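Local coordinates for angiotensin-converting enzyme (Anopheles gambiae, PDB 6S1Y), which is a zinc metallopeptidase of the angiotensin-converting enzyme family, and probably removes dipeptides from the C-terminal ends of peptide substrates, at residues A[439-444]-A[478-483]; A[192-197]-A[489-494]. All coordinates share one frame; numbering follows the deposited sequence.

Interaction 1. Residues A[439-444]-A[478-483]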
loop_
_atom_site.group_PDB
_atom_site.type_symbol
_atom_site.label_atom_id
_atom_site.label_comp_id
_atom_site.label_asym_id
_atom_site.label_seq_id
_atom_site.Cartn_x
_atom_site.Cartn_y
_atom_site.Cartn_z
ATOM N N ASP A 439 -6.007 0.136 9.966
ATOM C CA ASP A 439 -6.457 -1.161 10.448
ATOM C C ASP A 439 -6.729 -1.166 11.939
ATOM O O ASP A 439 -7.621 -1.896 12.386
ATOM C CB ASP A 439 -5.466 -2.248 10.036
ATOM C CG ASP A 439 -5.734 -2.737 8.585
ATOM O OD1 ASP A 439 -6.635 -2.159 7.942
ATOM O OD2 ASP A 439 -5.082 -3.692 8.102
ATOM N N LYS A 440 -6.050 -0.343 12.733
ATOM C CA LYS A 440 -6.471 -0.240 14.127
ATOM C C LYS A 440 -7.927 0.189 14.179
ATOM O O LYS A 440 -8.720 -0.377 14.928
ATOM C CB LYS A 440 -5.574 0.729 14.898
ATOM C CG LYS A 440 -5.777 0.738 16.401
ATOM C CD LYS A 440 -5.046 1.933 17.049
ATOM C CE LYS A 440 -5.174 1.966 18.596
ATOM N NZ LYS A 440 -4.307 0.956 19.244
ATOM N N TYR A 441 -8.315 1.138 13.327
ATOM C CA TYR A 441 -9.716 1.529 13.253
ATOM C C TYR A 441 -10.585 0.369 12.790
ATOM O O TYR A 441 -11.627 0.078 13.396
ATOM C CB TYR A 441 -9.891 2.721 12.319
ATOM C CG TYR A 441 -11.326 3.110 12.111
ATOM C CD1 TYR A 441 -12.001 3.846 13.061
ATOM C CD2 TYR A 441 -12.014 2.739 10.963
ATOM C CE1 TYR A 441 -13.315 4.204 12.880
ATOM C CE2 TYR A 441 -13.331 3.106 10.773
ATOM C CZ TYR A 441 -13.974 3.840 11.735
ATOM O OH TYR A 441 -15.282 4.213 11.543
ATOM N N ARG A 442 -10.190 -0.304 11.705
ATOM C CA ARG A 442 -11.064 -1.346 11.174
ATOM C C ARG A 442 -11.118 -2.546 12.109
ATOM O O ARG A 442 -12.180 -3.154 12.275
ATOM C CB ARG A 442 -10.626 -1.742 9.761
ATOM C CG ARG A 442 -11.000 -0.666 8.748
ATOM C CD ARG A 442 -10.868 -1.106 7.275
ATOM N NE ARG A 442 -9.489 -1.304 6.830
ATOM C CZ ARG A 442 -9.130 -1.646 5.588
ATOM N NH1 ARG A 442 -10.029 -1.854 4.619
ATOM N NH2 ARG A 442 -7.851 -1.786 5.313
ATOM N N TRP A 443 -10.003 -2.894 12.761
ATOM C CA TRP A 443 -10.069 -3.939 13.781
ATOM C C TRP A 443 -11.103 -3.585 14.845
ATOM O O TRP A 443 -11.832 -4.458 15.333
ATOM C CB TRP A 443 -8.720 -4.145 14.460
ATOM C CG TRP A 443 -7.646 -4.584 13.573
ATOM C CD1 TRP A 443 -7.780 -5.184 12.360
ATOM C CD2 TRP A 443 -6.241 -4.447 13.804
ATOM N NE1 TRP A 443 -6.538 -5.438 11.819
ATOM C CE2 TRP A 443 -5.578 -4.994 12.680
ATOM C CE3 TRP A 443 -5.471 -3.922 14.856
ATOM C CZ2 TRP A 443 -4.190 -5.024 12.573
ATOM C CZ3 TRP A 443 -4.080 -3.944 14.742
ATOM C CH2 TRP A 443 -3.457 -4.489 13.614
ATOM N N GLY A 444 -11.166 -2.304 15.223
ATOM C CA GLY A 444 -12.093 -1.887 16.251
ATOM C C GLY A 444 -13.537 -2.015 15.823
ATOM O O GLY A 444 -14.395 -2.402 16.624
ATOM N N GLN A 478 -23.138 12.506 11.037
ATOM C CA GLN A 478 -23.879 12.419 9.783
ATOM C C GLN A 478 -22.940 12.216 8.599
ATOM O O GLN A 478 -23.364 11.689 7.567
ATOM C CB GLN A 478 -24.718 13.676 9.565
ATOM C CG GLN A 478 -25.845 13.839 10.577
ATOM C CD GLN A 478 -26.243 15.292 10.759
ATOM O OE1 GLN A 478 -26.317 15.790 11.888
ATOM N NE2 GLN A 478 -26.492 15.985 9.641
ATOM N N ASP A 479 -21.681 12.653 8.717
ATOM C CA ASP A 479 -20.640 12.273 7.781
ATOM C C ASP A 479 -20.173 10.862 8.113
ATOM O O ASP A 479 -20.394 10.363 9.220
ATOM C CB ASP A 479 -19.462 13.241 7.846
ATOM C CG ASP A 479 -19.896 14.685 7.700
ATOM O OD1 ASP A 479 -20.592 15.000 6.710
ATOM O OD2 ASP A 479 -19.563 15.507 8.592
ATOM N N PHE A 480 -19.556 10.201 7.128
ATOM C CA PHE A 480 -18.944 8.896 7.406
ATOM C C PHE A 480 -17.746 8.730 6.458
ATOM O O PHE A 480 -17.881 8.255 5.329
ATOM C CB PHE A 480 -19.943 7.762 7.259
ATOM C CG PHE A 480 -19.318 6.403 7.408
ATOM C CD1 PHE A 480 -18.626 6.080 8.540
ATOM C CD2 PHE A 480 -19.410 5.474 6.409
ATOM C CE1 PHE A 480 -18.034 4.847 8.679
ATOM C CE2 PHE A 480 -18.829 4.233 6.546
ATOM C CZ PHE A 480 -18.138 3.918 7.683
ATOM N N ASP A 481 -16.580 9.098 6.948
ATOM C CA ASP A 481 -15.457 9.425 6.088
ATOM C C ASP A 481 -14.480 8.300 5.747
ATOM O O ASP A 481 -13.766 8.410 4.746
ATOM C CB ASP A 481 -14.708 10.600 6.735
ATOM C CG ASP A 481 -15.511 11.890 6.685
ATOM O OD1 ASP A 481 -16.125 12.119 5.614
ATOM O OD2 ASP A 481 -15.532 12.662 7.694
ATOM N N PRO A 482 -14.432 7.207 6.500
ATOM C CA PRO A 482 -13.455 6.125 6.195
ATOM C C PRO A 482 -13.528 5.610 4.768
ATOM O O PRO A 482 -12.481 5.310 4.170
ATOM C CB PRO A 482 -13.833 5.028 7.203
ATOM C CG PRO A 482 -14.310 5.845 8.380
ATOM C CD PRO A 482 -15.112 6.964 7.789
ATOM N N PRO A 483 -14.717 5.462 4.177
ATOM C CA PRO A 483 -14.773 4.878 2.816
ATOM C C PRO A 483 -14.204 5.785 1.726
ATOM O O PRO A 483 -14.042 5.326 0.592
ATOM C CB PRO A 483 -16.275 4.621 2.590
ATOM C CG PRO A 483 -16.866 4.611 3.973
ATOM C CD PRO A 483 -16.058 5.624 4.755
#
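Tyr441, on helix 431-447, presses the outer end of its side chain against Pro482 and Phe480 of the loop that precedes helix 486-489. Across the contact the interaction is entirely van der Waals packing. CG of Pro482 carries most of it, lying 3.8 Å from CE2 of Tyr441 and 3.7 Å from the phenol OH. It approaches the aromatic ring obliquely, while the two side chains cross at about a right angle. Phe480 adds a lighter touch: its CE1 stands 4.0 Å from Tyr441 OH, with the hydroxyl at the rim of the phenyl ring and near its plane. One face of that phenyl ring is packed by Pro483, whose CD sits 3.6 Å above the plane toward its rim. Tyr441 extends its ring to the loop by setting CG anti to the backbone N (chi1 175°).

Polar interactions run beside this apolar patch and do not bridge it. The phenol OH, though it meets only carbon across the contact, at Pro482 CG and Phe480 CE1, is hydrogen-bonded to the carbonyl of Tyr455. On the helix, one turn joins Arg442 to Asp439 through a side-on salt bridge: NH2 reaches OD1 at 2.9 Å on its syn lone pair, and NE reaches the same oxygen at 3.2 Å. Both bonds are bent, with N-H...O angles of 143° and 136°. The other carboxylate oxygen, OD2, accepts from the backbone N of Tyr494 and Leu495. On the loop, Asp481 pairs with Arg475 and takes a bond from the Trp460 indole.

With a small shared surface, the contact sets shape against shape: it packs Phe480 and Pro482, from the loop between strand 475-476 and helix 486-489, against helix 431-447 with no polar tie crossing it.

Interaction 2. Residues A[192-197]-A[489-494]. With KSN ((2~{S})-2-[[(4~{S})-4-azanyl-5-oxidanyl-5-oxidanylidene-pentanoyl]amino]pentanedioic acid), chain H.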
loop_
_atom_site.group_PDB
_atom_site.type_symbol
_atom_site.label_atom_id
_atom_site.label_comp_id
_atom_site.label_asym_id
_atom_site.label_seq_id
_atom_site.Cartn_x
_atom_site.Cartn_y
_atom_site.Cartn_z
ATOM N N ALA A 192 -9.237 -10.834 13.616
ATOM C CA ALA A 192 -8.430 -12.030 13.821
ATOM C C ALA A 192 -8.112 -12.675 12.486
ATOM O O ALA A 192 -7.015 -13.191 12.280
ATOM C CB ALA A 192 -9.162 -13.024 14.742
ATOM N N VAL A 193 -9.061 -12.640 11.557
ATOM C CA VAL A 193 -8.809 -13.194 10.233
ATOM C C VAL A 193 -7.626 -12.494 9.579
ATOM O O VAL A 193 -6.689 -13.142 9.094
ATOM C CB VAL A 193 -10.066 -13.087 9.352
ATOM C CG1 VAL A 193 -9.718 -13.439 7.890
ATOM C CG2 VAL A 193 -11.163 -13.981 9.896
ATOM N N TRP A 194 -7.666 -11.153 9.537
ATOM C CA TRP A 194 -6.583 -10.391 8.918
ATOM C C TRP A 194 -5.269 -10.645 9.637
ATOM O O TRP A 194 -4.242 -10.914 9.010
ATOM C CB TRP A 194 -6.911 -8.894 8.916
ATOM C CG TRP A 194 -7.864 -8.437 7.829
ATOM C CD1 TRP A 194 -8.437 -9.207 6.856
ATOM C CD2 TRP A 194 -8.363 -7.105 7.627
ATOM N NE1 TRP A 194 -9.238 -8.436 6.051
ATOM C CE2 TRP A 194 -9.215 -7.142 6.502
ATOM C CE3 TRP A 194 -8.158 -5.882 8.277
ATOM C CZ2 TRP A 194 -9.868 -6.009 6.022
ATOM C CZ3 TRP A 194 -8.823 -4.753 7.802
ATOM C CH2 TRP A 194 -9.669 -4.828 6.691
ATOM N N LEU A 195 -5.286 -10.582 10.969
ATOM C CA LEU A 195 -4.042 -10.782 11.713
ATOM C C LEU A 195 -3.517 -12.206 11.557
ATOM O O LEU A 195 -2.305 -12.435 11.645
ATOM C CB LEU A 195 -4.251 -10.429 13.187
ATOM C CG LEU A 195 -4.147 -8.921 13.456
ATOM C CD1 LEU A 195 -4.777 -8.561 14.810
ATOM C CD2 LEU A 195 -2.699 -8.447 13.396
ATOM N N ASN A 196 -4.404 -13.169 11.298
ATOM C CA ASN A 196 -3.955 -14.543 11.114
ATOM C C ASN A 196 -2.961 -14.684 9.965
ATOM O O ASN A 196 -2.064 -15.525 10.035
ATOM C CB ASN A 196 -5.158 -15.452 10.877
ATOM C CG ASN A 196 -4.746 -16.851 10.506
ATOM O OD1 ASN A 196 -4.062 -17.524 11.273
ATOM N ND2 ASN A 196 -5.152 -17.296 9.324
ATOM N N GLU A 197 -3.093 -13.867 8.912
ATOM C CA GLU A 197 -2.183 -13.924 7.771
ATOM C C GLU A 197 -0.724 -13.689 8.144
ATOM O O GLU A 197 0.152 -13.985 7.336
ATOM C CB GLU A 197 -2.599 -12.892 6.716
ATOM C CG GLU A 197 -3.950 -13.187 6.071
ATOM C CD GLU A 197 -3.946 -14.519 5.316
ATOM O OE1 GLU A 197 -3.184 -14.648 4.335
ATOM O OE2 GLU A 197 -4.686 -15.439 5.720
ATOM N N SER A 489 -13.268 1.220 0.954
ATOM C CA SER A 489 -14.360 0.915 0.042
ATOM C C SER A 489 -14.175 -0.421 -0.671
ATOM O O SER A 489 -15.172 -1.041 -1.062
ATOM C CB SER A 489 -14.495 2.008 -1.022
ATOM O OG SER A 489 -15.237 3.119 -0.580
ATOM N N ALA A 490 -12.931 -0.860 -0.892
ATOM C CA ALA A 490 -12.657 -2.102 -1.616
ATOM C C ALA A 490 -12.295 -3.268 -0.705
ATOM O O ALA A 490 -11.904 -4.328 -1.206
ATOM C CB ALA A 490 -11.524 -1.911 -2.635
ATOM N N ASP A 491 -12.373 -3.098 0.610
ATOM C CA ASP A 491 -12.111 -4.192 1.544
ATOM C C ASP A 491 -10.749 -4.829 1.280
ATOM O O ASP A 491 -10.619 -6.049 1.167
ATOM C CB ASP A 491 -13.224 -5.241 1.470
ATOM C CG ASP A 491 -12.950 -6.448 2.349
ATOM O OD1 ASP A 491 -12.395 -6.259 3.456
ATOM O OD2 ASP A 491 -13.283 -7.583 1.936
ATOM N N VAL A 492 -9.721 -3.991 1.205
ATOM C CA VAL A 492 -8.341 -4.449 1.108
ATOM C C VAL A 492 -7.676 -4.164 2.444
ATOM O O VAL A 492 -7.618 -3.009 2.881
ATOM C CB VAL A 492 -7.582 -3.765 -0.041
ATOM C CG1 VAL A 492 -6.151 -4.216 -0.038
ATOM C CG2 VAL A 492 -8.253 -4.071 -1.392
ATOM N N GLU A 493 -7.210 -5.221 3.107
ATOM C CA GLU A 493 -6.424 -5.092 4.331
ATOM C C GLU A 493 -5.296 -4.083 4.128
ATOM O O GLU A 493 -4.696 -4.022 3.052
ATOM C CB GLU A 493 -5.874 -6.476 4.698
ATOM C CG GLU A 493 -5.253 -6.574 6.055
ATOM C CD GLU A 493 -3.745 -6.499 6.002
ATOM O OE1 GLU A 493 -3.200 -5.979 5.011
ATOM O OE2 GLU A 493 -3.115 -6.960 6.971
ATOM N N TYR A 494 -5.025 -3.260 5.155
ATOM C CA TYR A 494 -4.026 -2.201 5.008
ATOM C C TYR A 494 -2.780 -2.402 5.850
ATOM O O TYR A 494 -1.762 -1.753 5.583
ATOM C CB TYR A 494 -4.621 -0.823 5.342
ATOM C CG TYR A 494 -4.007 0.328 4.548
ATOM C CD1 TYR A 494 -4.372 0.560 3.232
ATOM C CD2 TYR A 494 -3.070 1.186 5.124
ATOM C CE1 TYR A 494 -3.828 1.603 2.512
ATOM C CE2 TYR A 494 -2.530 2.226 4.420
ATOM C CZ TYR A 494 -2.902 2.425 3.110
ATOM O OH TYR A 494 -2.345 3.462 2.429
HETATM C C10 KSN H . -5.403 -4.046 -4.763
HETATM C C13 KSN H . -1.241 -2.022 -4.325
HETATM C C17 KSN H . -1.846 3.728 -1.266
HETATM C C02 KSN H . -0.537 2.975 -1.530
HETATM C C03 KSN H . -0.674 1.629 -2.256
HETATM C C04 KSN H . -1.946 1.401 -3.056
HETATM C C05 KSN H . -1.740 1.143 -4.572
HETATM C C07 KSN H . -2.598 -1.292 -4.475
HETATM C C08 KSN H . -3.675 -2.134 -5.146
HETATM C C09 KSN H . -4.118 -3.337 -4.292
HETATM N N01 KSN H . 0.169 2.724 -0.268
HETATM N N06 KSN H . -2.114 -0.122 -5.220
HETATM O O11 KSN H . -6.203 -3.440 -5.542
HETATM O O12 KSN H . -5.687 -5.230 -4.371
HETATM O O14 KSN H . -0.435 -1.985 -5.296
HETATM O O15 KSN H . -0.910 -2.601 -3.273
HETATM O O16 KSN H . -1.326 2.029 -5.259
HETATM O O18 KSN H . -2.277 4.490 -2.173
HETATM O O19 KSN H . -2.515 3.643 -0.202
HETATM O O HOH W 1 -10.542 -8.561 3.469
HETATM O O HOH W 2 -3.742 -9.636 6.724
#
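Trp194 presents one face of its indole to Glu493 and one edge to Asp491. Over the face lies the aliphatic part of Glu493, with CG 3.5 Å from Trp194 CD2 and 3.8 Å from the centroid of the five-membered ring, 24° off the ring normal, a CH-pi contact. The carboxylate of Glu493 stands almost perpendicular to the indole. At the edge, Asp491 OD1 lies near the ring plane, 3.6 Å from CZ2, and its carboxylate is turned only 21° from the indole. Tyr494 receives the bound diglutamate ligand at its ring edge: the OH donates to O19 at 2.6 Å.

Water completes both approaches. One molecule, at the indole edge, accepts from Trp194 NE1 at 2.9 Å and donates to Asp491 OD1 at 3.0 Å, so the nitrogen and the carboxylate are linked without touching. A second donates to Trp194 O at 2.7 Å and more weakly to Glu493 OE2. In Glu493, CG lies over the indole because it is anti to the backbone N (chi1 -169°); a bend at chi2 then turns the carboxylate. There OE1 forms a salt bridge with Arg496, OE2 takes a bond from Tyr198, and the side chain caps a backbone N at the start of the following helix. Asp491 is similarly engaged, by the hydroxyls of Tyr174 and Tyr95. Its positive phi marks the C-prime position of a Schellman motif that closes helix 486-489.

The loop runs from the end of helix 486-489 to the start of helix 495-514, and Trp194 of helix 190-196 packs against it. Trp194 also packs on Tyr174 of helix 168-184 and on helix 431-447, where Phe446 meets it edge-to-face; Asp491 leans on Ile110 of helix 100-119.

Overall arrangement
Interactions 1 and 2 lie about 14 Å apart between centres. Helix 431-447 supplies one side of interaction 1 and also packs against Trp194 and Glu493 of interaction 2; in the chain, the first is nested inside the loop closed by the second. They touch directly. Arg442 NH2 probably hydrogen-bonds to Val492 O at 2.7 Å, Pro483 O probably pairs with Ser489 OG at 2.8 Å, and Asp439 OD1 packs 3.4 Å from Trp194 CZ3. Interaction 2 is the one that reaches the ligand pocket, through Tyr494. The side chain of Glu493 is about 10 Å from the zinc ion held by His357, His361 and Glu385; that of Pro482 is about 14 Å from the bound ligand.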